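PDB 6TA8: tyrocidine synthase 2 from Brevibacillus parabrevis, which belongs to the large modular peptide synthetases and contains a domain of the condensation family. Local coordinates for residues Q132-I137 / G408-P413; L253-T258 / S450-Y455; F76-E81 / Q190-P195; M88-E93 / I97-R102. All blocks are in the same frame, centred on the assembly; numbering follows the deposited sequence.

Contact 1: residues Q132-I137 / G408-P413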
loop_
_atom_site.group_PDB
_atom_site.type_symbol
_atom_site.label_atom_id
_atom_site.label_comp_id
_atom_site.label_asym_id
_atom_site.label_seq_id
_atom_site.Cartn_x
_atom_site.Cartn_y
_atom_site.Cartn_z
ATOM N N GLN A 132 -9.767 -14.089 13.418
ATOM C CA GLN A 132 -11.199 -13.885 13.606
ATOM C C GLN A 132 -11.547 -12.403 13.634
ATOM O O GLN A 132 -12.601 -11.996 13.132
ATOM C CB GLN A 132 -11.663 -14.569 14.893
ATOM C CG GLN A 132 -11.311 -16.043 14.968
ATOM C CD GLN A 132 -11.746 -16.680 16.271
ATOM O OE1 GLN A 132 -12.616 -16.160 16.971
ATOM N NE2 GLN A 132 -11.140 -17.812 16.606
ATOM N N ILE A 133 -10.672 -11.580 14.217
ATOM C CA ILE A 133 -10.906 -10.141 14.233
ATOM C C ILE A 133 -10.675 -9.544 12.849
ATOM O O ILE A 133 -11.328 -8.563 12.470
ATOM C CB ILE A 133 -10.018 -9.481 15.306
ATOM C CG1 ILE A 133 -10.363 -10.046 16.686
ATOM C CG2 ILE A 133 -10.176 -7.967 15.295
ATOM C CD1 ILE A 133 -9.389 -9.661 17.773
ATOM N N GLN A 134 -9.768 -10.133 12.066
ATOM C CA GLN A 134 -9.513 -9.634 10.718
ATOM C C GLN A 134 -10.712 -9.836 9.801
ATOM O O GLN A 134 -10.902 -9.062 8.855
ATOM C CB GLN A 134 -8.285 -10.323 10.126
ATOM C CG GLN A 134 -6.980 -9.995 10.821
ATOM C CD GLN A 134 -6.317 -8.758 10.257
ATOM O OE1 GLN A 134 -6.799 -8.163 9.296
ATOM N NE2 GLN A 134 -5.198 -8.367 10.854
ATOM N N SER A 135 -11.524 -10.859 10.057
ATOM C CA SER A 135 -12.616 -11.235 9.170
ATOM C C SER A 135 -13.979 -10.776 9.673
ATOM O O SER A 135 -15.002 -11.202 9.129
ATOM C CB SER A 135 -12.627 -12.751 8.965
ATOM O OG SER A 135 -12.951 -13.427 10.169
ATOM N N SER A 136 -14.019 -9.916 10.688
ATOM C CA SER A 136 -15.267 -9.480 11.303
ATOM C C SER A 136 -15.481 -7.980 11.126
ATOM O O SER A 136 -15.987 -7.298 12.018
ATOM C CB SER A 136 -15.300 -9.854 12.782
ATOM O OG SER A 136 -14.231 -9.249 13.488
ATOM N N ILE A 137 -15.104 -7.449 9.967
ATOM C CA ILE A 137 -15.289 -6.034 9.667
ATOM C C ILE A 137 -16.616 -5.854 8.943
ATOM O O ILE A 137 -16.868 -6.498 7.918
ATOM C CB ILE A 137 -14.121 -5.489 8.830
ATOM C CG1 ILE A 137 -12.871 -5.335 9.697
ATOM C CG2 ILE A 137 -14.493 -4.158 8.186
ATOM C CD1 ILE A 137 -11.737 -4.604 9.009
ATOM N N GLY A 408 -2.121 -11.882 11.234
ATOM C CA GLY A 408 -3.179 -12.734 10.738
ATOM C C GLY A 408 -3.437 -12.518 9.258
ATOM O O GLY A 408 -2.923 -11.592 8.625
ATOM N N GLN A 409 -4.259 -13.402 8.697
ATOM C CA GLN A 409 -4.574 -13.339 7.275
ATOM C C GLN A 409 -5.327 -12.052 6.957
ATOM O O GLN A 409 -6.416 -11.810 7.487
ATOM C CB GLN A 409 -5.390 -14.566 6.868
ATOM C CG GLN A 409 -5.859 -14.572 5.420
ATOM C CD GLN A 409 -4.721 -14.604 4.415
ATOM O OE1 GLN A 409 -4.068 -13.590 4.162
ATOM N NE2 GLN A 409 -4.486 -15.772 3.827
ATOM N N LEU A 410 -4.739 -11.226 6.087
ATOM C CA LEU A 410 -5.283 -9.898 5.826
ATOM C C LEU A 410 -6.452 -9.925 4.850
ATOM O O LEU A 410 -7.373 -9.110 4.974
ATOM C CB LEU A 410 -4.183 -8.976 5.298
ATOM C CG LEU A 410 -3.117 -8.552 6.309
ATOM C CD1 LEU A 410 -1.933 -7.907 5.607
ATOM C CD2 LEU A 410 -3.707 -7.608 7.345
ATOM N N PHE A 411 -6.433 -10.828 3.877
ATOM C CA PHE A 411 -7.516 -10.963 2.916
ATOM C C PHE A 411 -8.390 -12.161 3.271
ATOM O O PHE A 411 -8.093 -12.934 4.181
ATOM C CB PHE A 411 -6.964 -11.110 1.494
ATOM C CG PHE A 411 -5.804 -10.207 1.198
ATOM C CD1 PHE A 411 -6.009 -8.872 0.893
ATOM C CD2 PHE A 411 -4.507 -10.691 1.224
ATOM C CE1 PHE A 411 -4.945 -8.036 0.619
ATOM C CE2 PHE A 411 -3.437 -9.860 0.951
ATOM C CZ PHE A 411 -3.657 -8.532 0.648
ATOM N N SER A 412 -9.484 -12.301 2.544
ATOM C CA SER A 412 -10.296 -13.490 2.741
ATOM C C SER A 412 -9.654 -14.677 2.026
ATOM O O SER A 412 -9.063 -14.509 0.956
ATOM C CB SER A 412 -11.714 -13.271 2.217
ATOM O OG SER A 412 -12.534 -14.398 2.471
ATOM N N PRO A 413 -9.734 -15.880 2.600
ATOM C CA PRO A 413 -9.188 -17.054 1.899
ATOM C C PRO A 413 -9.830 -17.292 0.545
ATOM O O PRO A 413 -9.191 -17.873 -0.342
ATOM C CB PRO A 413 -9.470 -18.206 2.874
ATOM C CG PRO A 413 -9.601 -17.550 4.210
ATOM C CD PRO A 413 -10.229 -16.215 3.945
#
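The loop that returns from strand 401-402 toward strand 421-428 runs past the last turn of helix 122-134, with Q409 and L410 meeting Q134. Strand 401-402 sits at the edge of the sheet that holds strand 56-63, whereas strand 421-428 belongs to the six-stranded sheet, so this loop is part of the crossing between the two sheets, consistent with the latch of condensation domains. Q134 alone makes the contact from 132-137. Its CB lies 3.6 Å from Q409 O, and the chain then bends at chi2 (-88°), which turns the amide toward L410. There L410 CD2 packs obliquely against the amide end, 3.7 Å from Q134 OE1 and 3.9 Å from Q134 NE2. The CB of L410 starts off away from the helix; its CD2 methyl is what comes back to it. No hydrogen bond joins the two segments directly. The polar groups find partners close by instead: Q134 NE2 bonds to T407 O, Q409 N to D131 OD1, and Q409 O to H54 NE2. G408 adopts a positive phi of 87°, a conformation suited to glycine, as the chain passes alongside Q134. On its far flank the helix end packs through I133 on strands 110-115 and 145-152, while both Q134 and L410 touch A58 of strand 56-63.

Contact 2: residues L253-T258 / S450-Y455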
loop_
_atom_site.group_PDB
_atom_site.type_symbol
_atom_site.label_atom_id
_atom_site.label_comp_id
_atom_site.label_asym_id
_atom_site.label_seq_id
_atom_site.Cartn_x
_atom_site.Cartn_y
_atom_site.Cartn_z
ATOM N N LEU A 253 7.712 -15.480 -0.681
ATOM C CA LEU A 253 9.137 -15.765 -0.582
ATOM C C LEU A 253 9.868 -14.440 -0.418
ATOM O O LEU A 253 9.758 -13.557 -1.275
ATOM C CB LEU A 253 9.638 -16.515 -1.818
ATOM C CG LEU A 253 11.099 -16.974 -1.803
ATOM C CD1 LEU A 253 11.236 -18.348 -2.438
ATOM C CD2 LEU A 253 11.994 -15.974 -2.510
ATOM N N SER A 254 10.613 -14.303 0.676
ATOM C CA SER A 254 11.263 -13.050 1.023
ATOM C C SER A 254 12.772 -13.232 1.114
ATOM O O SER A 254 13.267 -14.292 1.510
ATOM C CB SER A 254 10.734 -12.502 2.356
ATOM O OG SER A 254 9.319 -12.441 2.359
ATOM N N PHE A 255 13.498 -12.180 0.738
ATOM C CA PHE A 255 14.936 -12.107 0.947
ATOM C C PHE A 255 15.284 -10.711 1.444
ATOM O O PHE A 255 14.613 -9.732 1.109
ATOM C CB PHE A 255 15.726 -12.447 -0.331
ATOM C CG PHE A 255 15.732 -11.351 -1.366
ATOM C CD1 PHE A 255 16.746 -10.404 -1.391
ATOM C CD2 PHE A 255 14.740 -11.287 -2.330
ATOM C CE1 PHE A 255 16.757 -9.404 -2.345
ATOM C CE2 PHE A 255 14.750 -10.290 -3.290
ATOM C CZ PHE A 255 15.759 -9.348 -3.296
ATOM N N ALA A 256 16.335 -10.630 2.254
ATOM C CA ALA A 256 16.749 -9.379 2.866
ATOM C C ALA A 256 18.230 -9.141 2.614
ATOM O O ALA A 256 18.999 -10.073 2.362
ATOM C CB ALA A 256 16.467 -9.369 4.375
ATOM N N LEU A 257 18.620 -7.873 2.684
ATOM C CA LEU A 257 20.010 -7.467 2.553
ATOM C C LEU A 257 20.581 -7.117 3.921
ATOM O O LEU A 257 19.856 -6.700 4.828
ATOM C CB LEU A 257 20.145 -6.267 1.612
ATOM C CG LEU A 257 19.665 -6.448 0.170
ATOM C CD1 LEU A 257 20.000 -5.218 -0.659
ATOM C CD2 LEU A 257 20.271 -7.696 -0.450
ATOM N N THR A 258 21.892 -7.296 4.063
ATOM C CA THR A 258 22.562 -6.941 5.302
ATOM C C THR A 258 22.541 -5.426 5.503
ATOM O O THR A 258 22.400 -4.648 4.554
ATOM C CB THR A 258 24.003 -7.453 5.301
ATOM O OG1 THR A 258 24.745 -6.798 4.265
ATOM C CG2 THR A 258 24.037 -8.955 5.065
ATOM N N SER A 450 14.254 -18.583 -7.943
ATOM C CA SER A 450 15.188 -18.214 -9.001
ATOM C C SER A 450 15.053 -16.740 -9.362
ATOM O O SER A 450 16.058 -16.046 -9.556
ATOM C CB SER A 450 14.960 -19.094 -10.229
ATOM O OG SER A 450 15.795 -18.699 -11.303
ATOM N N LEU A 451 13.816 -16.244 -9.453
ATOM C CA LEU A 451 13.604 -14.830 -9.747
ATOM C C LEU A 451 14.077 -13.942 -8.603
ATOM O O LEU A 451 14.579 -12.839 -8.845
ATOM C CB LEU A 451 12.125 -14.576 -10.047
ATOM C CG LEU A 451 11.683 -13.125 -10.253
ATOM C CD1 LEU A 451 12.413 -12.497 -11.427
ATOM C CD2 LEU A 451 10.176 -13.050 -10.452
ATOM N N ALA A 452 13.930 -14.402 -7.359
ATOM C CA ALA A 452 14.378 -13.602 -6.224
ATOM C C ALA A 452 15.897 -13.595 -6.118
ATOM O O ALA A 452 16.496 -12.564 -5.787
ATOM C CB ALA A 452 13.751 -14.125 -4.934
ATOM N N ASP A 453 16.539 -14.735 -6.387
ATOM C CA ASP A 453 17.997 -14.772 -6.380
ATOM C C ASP A 453 18.579 -13.992 -7.551
ATOM O O ASP A 453 19.678 -13.437 -7.439
ATOM C CB ASP A 453 18.488 -16.220 -6.401
ATOM C CG ASP A 453 18.095 -16.986 -5.151
ATOM O OD1 ASP A 453 17.519 -16.370 -4.230
ATOM O OD2 ASP A 453 18.360 -18.206 -5.090
ATOM N N SER A 454 17.864 -13.940 -8.678
ATOM C CA SER A 454 18.300 -13.104 -9.790
ATOM C C SER A 454 18.064 -11.627 -9.500
ATOM O O SER A 454 18.786 -10.769 -10.022
ATOM C CB SER A 454 17.580 -13.516 -11.075
ATOM O OG SER A 454 17.868 -14.861 -11.413
ATOM N N TYR A 455 17.060 -11.315 -8.678
ATOM C CA TYR A 455 16.820 -9.930 -8.288
ATOM C C TYR A 455 17.874 -9.435 -7.307
ATOM O O TYR A 455 18.192 -8.240 -7.291
ATOM C CB TYR A 455 15.419 -9.797 -7.687
ATOM C CG TYR A 455 14.983 -8.375 -7.416
ATOM C CD1 TYR A 455 15.289 -7.351 -8.303
ATOM C CD2 TYR A 455 14.254 -8.058 -6.277
ATOM C CE1 TYR A 455 14.890 -6.052 -8.057
ATOM C CE2 TYR A 455 13.850 -6.762 -6.025
ATOM C CZ TYR A 455 14.170 -5.762 -6.918
ATOM O OH TYR A 455 13.769 -4.470 -6.672
#
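L253 comes first along the strand and sends its CD2 methyl against A452 CB of the helix, 3.5 Å away. S254 points to the other side of the sheet, where its OG hydrogen-bonds with S435 OG. F255 turns back toward the helix and carries most of the contact. Its chi1 of 75° sets the ring between the backbone N and carbonyl carbon, which stands it up from the strand beside A452. One face of the ring is met near its rim by A452 O, 3.8 Å from F255 CE2, and F255 CD2 lies 4.0 Å from A452 CB. At the ring's edge, in its plane, Y455 CD2 approaches F255 CZ to 3.6 Å. The two rings are almost perpendicular, at 86°, yet they meet rim to rim and neither covers the other's face. The hydroxyl of Y455, at the end of the ring pointing away from F255, hydrogen-bonds to L281 O, which fixes the far end of the tyrosine. A452, with only a methyl group, faces the strand where the short segment axes are 9.3 Å apart and nearly parallel (19°). Strand 250-256 is an outermost strand of the six-stranded sheet, paired with strand 431-439, and helix 445-466 packs on it while L451 and Y455 touch helix 277-293.

Contact 3: residues F76-E81 / Q190-P195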
loop_
_atom_site.group_PDB
_atom_site.type_symbol
_atom_site.label_atom_id
_atom_site.label_comp_id
_atom_site.label_asym_id
_atom_site.label_seq_id
_atom_site.Cartn_x
_atom_site.Cartn_y
_atom_site.Cartn_z
ATOM N N PHE A 76 -7.749 6.149 20.876
ATOM C CA PHE A 76 -8.453 5.854 19.633
ATOM C C PHE A 76 -9.761 6.628 19.524
ATOM O O PHE A 76 -10.192 6.953 18.412
ATOM C CB PHE A 76 -8.705 4.351 19.514
ATOM C CG PHE A 76 -7.538 3.588 18.953
ATOM C CD1 PHE A 76 -7.333 3.517 17.585
ATOM C CD2 PHE A 76 -6.640 2.950 19.794
ATOM C CE1 PHE A 76 -6.258 2.820 17.065
ATOM C CE2 PHE A 76 -5.564 2.252 19.281
ATOM C CZ PHE A 76 -5.373 2.187 17.915
ATOM N N GLN A 77 -10.406 6.932 20.654
ATOM C CA GLN A 77 -11.589 7.787 20.613
ATOM C C GLN A 77 -11.260 9.159 20.041
ATOM O O GLN A 77 -12.106 9.778 19.386
ATOM C CB GLN A 77 -12.192 7.927 22.011
ATOM C CG GLN A 77 -13.013 6.729 22.465
ATOM C CD GLN A 77 -14.394 6.698 21.846
ATOM O OE1 GLN A 77 -14.991 7.741 21.580
ATOM N NE2 GLN A 77 -14.912 5.497 21.613
ATOM N N GLN A 78 -10.041 9.646 20.273
ATOM C CA GLN A 78 -9.621 10.923 19.712
ATOM C C GLN A 78 -9.088 10.773 18.292
ATOM O O GLN A 78 -9.263 11.681 17.471
ATOM C CB GLN A 78 -8.559 11.565 20.608
ATOM C CG GLN A 78 -8.147 12.966 20.186
ATOM C CD GLN A 78 -9.258 13.982 20.364
ATOM O OE1 GLN A 78 -10.169 13.792 21.171
ATOM N NE2 GLN A 78 -9.187 15.072 19.608
ATOM N N ILE A 79 -8.446 9.644 17.986
ATOM C CA ILE A 79 -7.906 9.429 16.646
ATOM C C ILE A 79 -9.032 9.355 15.622
ATOM O O ILE A 79 -8.999 10.031 14.587
ATOM C CB ILE A 79 -7.034 8.162 16.617
ATOM C CG1 ILE A 79 -5.708 8.407 17.339
ATOM C CG2 ILE A 79 -6.791 7.713 15.186
ATOM C CD1 ILE A 79 -4.818 7.189 17.401
ATOM N N VAL A 80 -10.048 8.532 15.898
ATOM C CA VAL A 80 -11.142 8.357 14.949
ATOM C C VAL A 80 -11.972 9.631 14.831
ATOM O O VAL A 80 -12.556 9.906 13.776
ATOM C CB VAL A 80 -12.003 7.147 15.357
ATOM C CG1 VAL A 80 -13.059 6.864 14.311
ATOM C CG2 VAL A 80 -11.123 5.923 15.555
ATOM N N GLU A 81 -12.036 10.432 15.897
ATOM C CA GLU A 81 -12.702 11.726 15.802
ATOM C C GLU A 81 -11.872 12.712 14.986
ATOM O O GLU A 81 -12.421 13.510 14.218
ATOM C CB GLU A 81 -12.978 12.279 17.201
ATOM C CG GLU A 81 -12.888 13.794 17.310
ATOM C CD GLU A 81 -13.588 14.337 18.540
ATOM O OE1 GLU A 81 -14.057 15.495 18.495
ATOM O OE2 GLU A 81 -13.668 13.609 19.551
ATOM N N GLN A 190 -3.247 14.571 30.386
ATOM C CA GLN A 190 -3.556 15.732 29.567
ATOM C C GLN A 190 -4.731 15.419 28.649
ATOM O O GLN A 190 -4.966 14.263 28.285
ATOM C CB GLN A 190 -2.350 16.157 28.724
ATOM C CG GLN A 190 -1.067 16.395 29.501
ATOM C CD GLN A 190 0.090 16.769 28.592
ATOM O OE1 GLN A 190 -0.074 16.885 27.377
ATOM N NE2 GLN A 190 1.267 16.963 29.177
ATOM N N GLU A 191 -5.470 16.459 28.278
ATOM C CA GLU A 191 -6.486 16.302 27.248
ATOM C C GLU A 191 -5.808 16.164 25.892
ATOM O O GLU A 191 -4.960 16.982 25.524
ATOM C CB GLU A 191 -7.454 17.487 27.252
ATOM C CG GLU A 191 -6.811 18.850 27.459
ATOM C CD GLU A 191 -7.842 19.955 27.587
ATOM O OE1 GLU A 191 -9.035 19.683 27.328
ATOM O OE2 GLU A 191 -7.466 21.092 27.944
ATOM N N ILE A 192 -6.176 15.120 25.154
ATOM C CA ILE A 192 -5.456 14.753 23.939
ATOM C C ILE A 192 -5.630 15.850 22.895
ATOM O O ILE A 192 -6.752 16.166 22.484
ATOM C CB ILE A 192 -5.933 13.395 23.409
ATOM C CG1 ILE A 192 -5.836 12.341 24.514
ATOM C CG2 ILE A 192 -5.115 12.986 22.195
ATOM C CD1 ILE A 192 -6.302 10.968 24.097
ATOM N N VAL A 193 -4.514 16.433 22.464
ATOM C CA VAL A 193 -4.498 17.487 21.455
ATOM C C VAL A 193 -3.598 17.018 20.321
ATOM O O VAL A 193 -2.379 16.891 20.495
ATOM C CB VAL A 193 -4.014 18.827 22.025
ATOM C CG1 VAL A 193 -3.933 19.876 20.924
ATOM C CG2 VAL A 193 -4.935 19.292 23.145
ATOM N N LEU A 194 -4.192 16.758 19.167
ATOM C CA LEU A 194 -3.481 16.325 17.977
ATOM C C LEU A 194 -3.244 17.504 17.044
ATOM O O LEU A 194 -3.928 18.527 17.137
ATOM C CB LEU A 194 -4.277 15.228 17.258
ATOM C CG LEU A 194 -4.473 13.937 18.060
ATOM C CD1 LEU A 194 -5.266 12.909 17.265
ATOM C CD2 LEU A 194 -3.131 13.364 18.495
ATOM N N PRO A 195 -2.267 17.405 16.139
ATOM C CA PRO A 195 -1.986 18.521 15.227
ATOM C C PRO A 195 -3.200 18.909 14.395
ATOM O O PRO A 195 -4.183 18.172 14.287
ATOM C CB PRO A 195 -0.857 17.979 14.341
ATOM C CG PRO A 195 -0.176 16.971 15.195
ATOM C CD PRO A 195 -1.262 16.332 16.016
HETATM O O HOH W 1 -7.461 17.123 18.364
#
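Q78 extends from helix 69-82 with CG anti to the backbone N (chi1 -174°), which carries that carbon to I192 of the loop; the bend at chi2 (68°) then turns the amide aside toward I192 O and a water. The isoleucine offers its CG2 branch, which likewise stands anti to its own backbone N. Q78 CG lies 3.6 Å from I192 CG2 and 3.9 Å from I192 CB, and the two side chains run antiparallel alongside one another. Beyond the bend the amide comes near the loop carbonyl, Q78 CD 3.9 Å from I192 O. L194 closes in from the next inward-facing position: L194 CD1 is 4.1 Å from Q78 CG and reaches I79 CA at 4.4 Å. V193, between them, faces away from the helix, and its backbone N bonds to Q185 OE1. I192 also touches A182 of helix 169-187, and L194 touches H82, so the loop lies across parts of both helices. One water spans the two segments, accepting from Q78 NE2 at 3.0 Å and from L194 N at 3.4 Å, both weak bonds. With no direct hydrogen bond across the segments, the joint rests on aliphatic packing: the methylene part of a glutamine serves as an apolar surface, and its amide is turned toward the water, which also takes a backbone N-H of the loop.

Contact 4: residues M88-E93 / I97-R102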
loop_
_atom_site.group_PDB
_atom_site.type_symbol
_atom_site.label_atom_id
_atom_site.label_comp_id
_atom_site.label_asym_id
_atom_site.label_seq_id
_atom_site.Cartn_x
_atom_site.Cartn_y
_atom_site.Cartn_z
ATOM N N MET A 88 -15.904 5.937 8.102
ATOM C CA MET A 88 -16.582 5.717 6.834
ATOM C C MET A 88 -17.361 4.406 6.842
ATOM O O MET A 88 -16.962 3.424 7.473
ATOM C CB MET A 88 -15.575 5.707 5.684
ATOM C CG MET A 88 -16.170 6.023 4.321
ATOM S SD MET A 88 -16.231 7.794 3.983
ATOM C CE MET A 88 -14.549 8.260 4.372
ATOM N N VAL A 89 -18.486 4.407 6.124
ATOM C CA VAL A 89 -19.276 3.210 5.873
ATOM C C VAL A 89 -19.666 3.203 4.400
ATOM O O VAL A 89 -19.698 4.241 3.737
ATOM C CB VAL A 89 -20.536 3.128 6.764
ATOM C CG1 VAL A 89 -20.150 2.858 8.211
ATOM C CG2 VAL A 89 -21.354 4.406 6.648
ATOM N N TYR A 90 -19.964 2.009 3.890
ATOM C CA TYR A 90 -20.242 1.812 2.472
ATOM C C TYR A 90 -21.572 1.090 2.320
ATOM O O TYR A 90 -21.741 -0.015 2.843
ATOM C CB TYR A 90 -19.119 1.017 1.798
ATOM C CG TYR A 90 -17.791 1.741 1.772
ATOM C CD1 TYR A 90 -16.976 1.780 2.897
ATOM C CD2 TYR A 90 -17.354 2.388 0.625
ATOM C CE1 TYR A 90 -15.764 2.443 2.879
ATOM C CE2 TYR A 90 -16.142 3.052 0.597
ATOM C CZ TYR A 90 -15.353 3.080 1.726
ATOM O OH TYR A 90 -14.147 3.741 1.701
ATOM N N LYS A 91 -22.504 1.700 1.595
ATOM C CA LYS A 91 -23.827 1.131 1.396
ATOM C C LYS A 91 -24.031 0.748 -0.063
ATOM O O LYS A 91 -23.548 1.424 -0.975
ATOM C CB LYS A 91 -24.915 2.112 1.840
ATOM C CG LYS A 91 -24.959 2.313 3.344
ATOM C CD LYS A 91 -25.895 3.440 3.740
ATOM C CE LYS A 91 -26.576 3.133 5.065
ATOM N NZ LYS A 91 -25.669 2.407 5.999
ATOM N N GLN A 92 -24.759 -0.348 -0.276
ATOM C CA GLN A 92 -25.007 -0.851 -1.624
ATOM C C GLN A 92 -26.462 -0.635 -2.031
ATOM O O GLN A 92 -27.209 -1.599 -2.231
ATOM C CB GLN A 92 -24.641 -2.335 -1.710
ATOM C CG GLN A 92 -24.387 -2.847 -3.119
ATOM C CD GLN A 92 -23.414 -4.008 -3.139
ATOM O OE1 GLN A 92 -22.284 -3.877 -3.610
ATOM N NE2 GLN A 92 -23.843 -5.150 -2.614
ATOM N N GLU A 93 -26.875 0.623 -2.166
ATOM C CA GLU A 93 -28.255 0.949 -2.503
ATOM C C GLU A 93 -28.444 0.944 -4.017
ATOM O O GLU A 93 -27.643 1.533 -4.750
ATOM C CB GLU A 93 -28.642 2.313 -1.928
ATOM C CG GLU A 93 -28.222 2.517 -0.480
ATOM C CD GLU A 93 -29.376 2.932 0.412
ATOM O OE1 GLU A 93 -30.416 2.239 0.401
ATOM O OE2 GLU A 93 -29.242 3.945 1.131
ATOM N N ILE A 97 -22.733 1.716 -5.179
ATOM C CA ILE A 97 -22.069 1.820 -3.884
ATOM C C ILE A 97 -22.007 3.285 -3.482
ATOM O O ILE A 97 -21.670 4.154 -4.296
ATOM C CB ILE A 97 -20.662 1.193 -3.927
ATOM C CG1 ILE A 97 -20.752 -0.296 -4.273
ATOM C CG2 ILE A 97 -19.946 1.387 -2.599
ATOM C CD1 ILE A 97 -20.524 -0.608 -5.740
ATOM N N LYS A 98 -22.337 3.561 -2.223
ATOM C CA LYS A 98 -22.361 4.916 -1.686
ATOM C C LYS A 98 -21.590 4.930 -0.375
ATOM O O LYS A 98 -21.978 4.248 0.579
ATOM C CB LYS A 98 -23.802 5.393 -1.478
ATOM C CG LYS A 98 -23.946 6.661 -0.653
ATOM C CD LYS A 98 -25.417 6.993 -0.429
ATOM C CE LYS A 98 -25.592 8.217 0.455
ATOM N NZ LYS A 98 -27.026 8.572 0.645
ATOM N N GLN A 99 -20.499 5.691 -0.330
ATOM C CA GLN A 99 -19.709 5.842 0.885
ATOM C C GLN A 99 -20.088 7.144 1.577
ATOM O O GLN A 99 -20.147 8.201 0.940
ATOM C CB GLN A 99 -18.207 5.803 0.590
ATOM C CG GLN A 99 -17.692 6.863 -0.369
ATOM C CD GLN A 99 -16.197 7.113 -0.229
ATOM O OE1 GLN A 99 -15.529 6.514 0.615
ATOM N NE2 GLN A 99 -15.668 8.005 -1.055
ATOM N N ILE A 100 -20.366 7.059 2.875
ATOM C CA ILE A 100 -20.761 8.208 3.681
ATOM C C ILE A 100 -19.782 8.347 4.835
ATOM O O ILE A 100 -19.523 7.376 5.557
ATOM C CB ILE A 100 -22.199 8.072 4.215
ATOM C CG1 ILE A 100 -23.134 7.522 3.139
ATOM C CG2 ILE A 100 -22.703 9.414 4.723
ATOM C CD1 ILE A 100 -24.515 7.195 3.659
ATOM N N ASN A 101 -19.243 9.549 5.010
ATOM C CA ASN A 101 -18.431 9.862 6.178
ATOM C C ASN A 101 -19.371 10.188 7.333
ATOM O O ASN A 101 -19.985 11.259 7.359
ATOM C CB ASN A 101 -17.488 11.025 5.885
ATOM C CG ASN A 101 -16.223 10.973 6.719
ATOM O OD1 ASN A 101 -15.141 11.325 6.248
ATOM N ND2 ASN A 101 -16.352 10.532 7.966
ATOM N N ARG A 102 -19.499 9.263 8.277
ATOM C CA ARG A 102 -20.396 9.474 9.400
ATOM C C ARG A 102 -19.792 10.468 10.390
ATOM O O ARG A 102 -18.586 10.733 10.397
ATOM C CB ARG A 102 -20.701 8.150 10.101
ATOM C CG ARG A 102 -21.526 7.183 9.263
ATOM C CD ARG A 102 -22.728 6.664 10.038
ATOM N NE ARG A 102 -23.380 5.547 9.362
ATOM C CZ ARG A 102 -24.337 5.679 8.448
ATOM N NH1 ARG A 102 -24.759 6.885 8.096
ATOM N NH2 ARG A 102 -24.873 4.604 7.887
#
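V89 and I100, with K91 and K98, form the two hydrogen-bonded pairs of a beta hairpin whose faces differ sharply. K91 N gives the straightest of the backbone bonds, 2.8 Å to K98 O at 173°; V89 N reaches I100 O at 3.2 Å. The face bearing M88, Y90, Q99 and N101 is buried and close-packed. Y90 and Q99 run alongside each other in the same direction, with Y90 CE2 3.4 Å from Q99 CB and the ring and amide planes 27° apart. Next to them M88, bent at chi2 and chi3, brings its SD to 3.6 Å from N101 N and lies across N101 almost perpendicularly. On the other face V89 is still buried, its CG2 over one face of the R102 guanidinium, 3.6 Å from R102 NE. The loose, partly exposed part is K91, K98, I100 and R102, where side-chain contacts are fewer, such as K91 CD to I100 CD1 at 4.0 Å. K91 NZ and R102 NH2 come to 3.0 Å; both are donors carrying like charge, so the exact placing of these ends is doubtful. Strand 98-101 is the middle strand of a small antiparallel sheet, flanked by strands 33-35 and 88-91, and helix 39-46 packs on the Y90 and Q99 side through Q41.

All four contacts belong to the condensation domain. Contact 4 is a local hairpin nested within the loop closed by contact 3; helix 69-82 is followed in the chain by strand 88-91, and their centres are 24 Å apart. Contact 1 opens after contact 4, and its segments alternate along the chain with those of contacts 3 and 2. Its centre lies about 21 Å from that of contact 4, 27 Å from contact 3 and 28 Å from contact 2. Contact 2, at the edge of the six-stranded sheet, is about 41 Å, centre to centre, from contacts 3 and 4, across the middle of the chain. Contact 1 brings helix 122-134, on the five-stranded sheet, against the loop between strands 401-402 and 421-428.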